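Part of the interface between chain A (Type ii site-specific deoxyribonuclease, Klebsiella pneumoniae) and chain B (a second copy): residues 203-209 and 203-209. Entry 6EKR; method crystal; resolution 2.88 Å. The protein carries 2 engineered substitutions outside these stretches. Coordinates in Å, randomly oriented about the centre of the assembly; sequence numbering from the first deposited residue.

Chain A 203-209: IVQPFAQ
Chain B, residues 203-209: IVQPFAQ

This is a small, two-fold symmetric, predominantly apolar contact between the same helical segment of two copies, held by side-chain packing with no hydrogen bond from one stretch to the other. An exact two-fold axis relates the chains, so each pairing between different residue types has a symmetry mate, while the like-with-like pairs lie across the axis and map onto themselves.

Gln A205 to Gln A209 are helical in both copies, with phi between -69° and -53° and psi between -54° and -32°; Val A204 has phi/psi -67/-29, and the helix continues later in the chain. Two i to i+4 bonds define the turn: Ala A208 N to Val A204 O at 2.9 Å and Gln A209 N to Gln A205 O at 3.1 Å, repeated in chain B. The helix axes approach to 10.9 Å, and their N-to-C directions differ by 55°. The register pairs Ala A208 with Ala B208, whose CA atoms are 6.5 Å apart.

The contact buries 217 Å² in total, of which Val A204 supplies 67 Å² and Val B204 65 Å². Val A204 points its CA-to-CB bond toward the partner and adopts rotamer p (chi1 53°). Its CG1 lies 4.3 Å from Val B204 CG1, a looser methyl contact across the axis, while its CG2 packs 3.9 Å from Ala B208 CB; Ala A208 CB meets Val B204 CG2 at the same distance. Alanine, spaced four residues from valine, lies about one turn along the helix, and its CB also points toward the partner.

The CA-to-CB bond of Gln A205 points sideways, but the end of its side chain comes nearer, with chi1 -141° (between wells), chi2 69° (p) and chi3 77°. NE2 of Gln A205 reaches 3.8 Å from Val B204 CG1, a van der Waals contact; this amide nitrogen is hydrogen-bonded elsewhere in the structure. Ile A203, Pro A206, Phe A207 and Gln A209 make no contact with the opposing stretch.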

# COMPACT_ATOMS: atom_id res chain seq x y z
N ILE A 203 -3.73 -1.42 5.22
CA ILE A 203 -4.92 -1.92 5.91
C ILE A 203 -5.72 -2.88 5.02
O ILE A 203 -6.36 -3.81 5.53
CB ILE A 203 -5.82 -0.76 6.48
CG1 ILE A 203 -7.09 -1.30 7.15
CG2 ILE A 203 -6.17 0.26 5.41
CD1 ILE A 203 -6.85 -2.05 8.46
N VAL A 204 -5.68 -2.67 3.71
CA VAL A 204 -6.35 -3.55 2.75
C VAL A 204 -5.71 -4.94 2.72
O VAL A 204 -6.39 -5.93 2.46
CB VAL A 204 -6.40 -2.94 1.32
CG1 VAL A 204 -5.00 -2.50 0.85
CG2 VAL A 204 -7.06 -3.90 0.31
N GLN A 205 -4.42 -5.00 3.01
CA GLN A 205 -3.62 -6.21 2.83
C GLN A 205 -4.15 -7.48 3.56
O GLN A 205 -4.25 -8.55 2.94
CB GLN A 205 -2.15 -5.91 3.16
CG GLN A 205 -1.15 -6.58 2.23
CD GLN A 205 -1.17 -6.02 0.78
OE1 GLN A 205 -0.64 -4.93 0.51
NE2 GLN A 205 -1.78 -6.78 -0.14
N PRO A 206 -4.50 -7.37 4.86
CA PRO A 206 -5.10 -8.53 5.53
C PRO A 206 -6.47 -8.93 4.97
O PRO A 206 -6.80 -10.11 4.98
CB PRO A 206 -5.24 -8.08 6.98
CG PRO A 206 -5.19 -6.60 6.94
CD PRO A 206 -4.33 -6.24 5.78
N PHE A 207 -7.25 -7.95 4.51
CA PHE A 207 -8.58 -8.22 3.97
C PHE A 207 -8.45 -8.96 2.65
O PHE A 207 -9.02 -10.02 2.49
CB PHE A 207 -9.38 -6.92 3.79
CG PHE A 207 -9.88 -6.32 5.08
CD1 PHE A 207 -11.06 -6.78 5.66
CD2 PHE A 207 -9.17 -5.30 5.70
CE1 PHE A 207 -11.52 -6.23 6.86
CE2 PHE A 207 -9.62 -4.74 6.90
CZ PHE A 207 -10.80 -5.21 7.48
N ALA A 208 -7.68 -8.40 1.73
CA ALA A 208 -7.41 -9.04 0.44
C ALA A 208 -6.89 -10.46 0.60
O ALA A 208 -7.34 -11.38 -0.10
CB ALA A 208 -6.44 -8.22 -0.35
N GLN A 209 -5.96 -10.65 1.53
CA GLN A 209 -5.40 -11.97 1.80
C GLN A 209 -6.46 -12.96 2.28
O GLN A 209 -6.46 -14.12 1.87
CB GLN A 209 -4.26 -11.87 2.81
CG GLN A 209 -3.52 -13.15 3.02
CD GLN A 209 -2.42 -13.01 4.05
OE1 GLN A 209 -1.30 -13.49 3.84
NE2 GLN A 209 -2.72 -12.35 5.17
N ILE B 203 -0.61 -2.18 -6.17
CA ILE B 203 -1.10 -3.07 -7.22
C ILE B 203 -2.36 -3.82 -6.79
O ILE B 203 -3.22 -4.13 -7.63
CB ILE B 203 0.02 -4.05 -7.75
CG1 ILE B 203 -0.52 -5.01 -8.82
CG2 ILE B 203 0.67 -4.82 -6.61
CD1 ILE B 203 -0.87 -4.35 -10.15
N VAL B 204 -2.48 -4.10 -5.49
CA VAL B 204 -3.67 -4.76 -4.94
C VAL B 204 -4.91 -3.87 -5.04
O VAL B 204 -6.02 -4.36 -5.18
CB VAL B 204 -3.45 -5.23 -3.47
CG1 VAL B 204 -2.94 -4.08 -2.58
CG2 VAL B 204 -4.72 -5.87 -2.89
N GLN B 205 -4.69 -2.56 -5.01
CA GLN B 205 -5.77 -1.58 -4.89
C GLN B 205 -6.88 -1.67 -5.97
O GLN B 205 -8.08 -1.67 -5.64
CB GLN B 205 -5.18 -0.17 -4.76
CG GLN B 205 -5.91 0.73 -3.77
CD GLN B 205 -5.74 0.29 -2.29
OE1 GLN B 205 -4.68 0.52 -1.67
NE2 GLN B 205 -6.79 -0.32 -1.74
N PRO B 206 -6.51 -1.75 -7.27
CA PRO B 206 -7.54 -1.95 -8.29
C PRO B 206 -8.27 -3.29 -8.20
O PRO B 206 -9.45 -3.36 -8.54
CB PRO B 206 -6.76 -1.87 -9.61
CG PRO B 206 -5.35 -2.14 -9.25
CD PRO B 206 -5.16 -1.63 -7.86
N PHE B 207 -7.57 -4.34 -7.75
CA PHE B 207 -8.16 -5.66 -7.63
C PHE B 207 -9.18 -5.66 -6.51
O PHE B 207 -10.32 -6.02 -6.72
CB PHE B 207 -7.09 -6.74 -7.39
CG PHE B 207 -6.27 -7.07 -8.61
CD1 PHE B 207 -6.74 -7.98 -9.55
CD2 PHE B 207 -5.03 -6.47 -8.81
CE1 PHE B 207 -5.98 -8.28 -10.69
CE2 PHE B 207 -4.26 -6.77 -9.93
CZ PHE B 207 -4.74 -7.68 -10.88
N ALA B 208 -8.76 -5.24 -5.32
CA ALA B 208 -9.65 -5.12 -4.17
C ALA B 208 -10.90 -4.29 -4.49
O ALA B 208 -12.02 -4.67 -4.14
CB ALA B 208 -8.93 -4.52 -3.01
N GLN B 209 -10.70 -3.17 -5.18
CA GLN B 209 -11.81 -2.30 -5.56
C GLN B 209 -12.80 -3.01 -6.49
O GLN B 209 -14.01 -2.85 -6.34
CB GLN B 209 -11.28 -1.03 -6.21
CG GLN B 209 -12.34 -0.01 -6.49
CD GLN B 209 -11.79 1.23 -7.15
OE1 GLN B 209 -12.13 2.36 -6.77
NE2 GLN B 209 -10.91 1.04 -8.15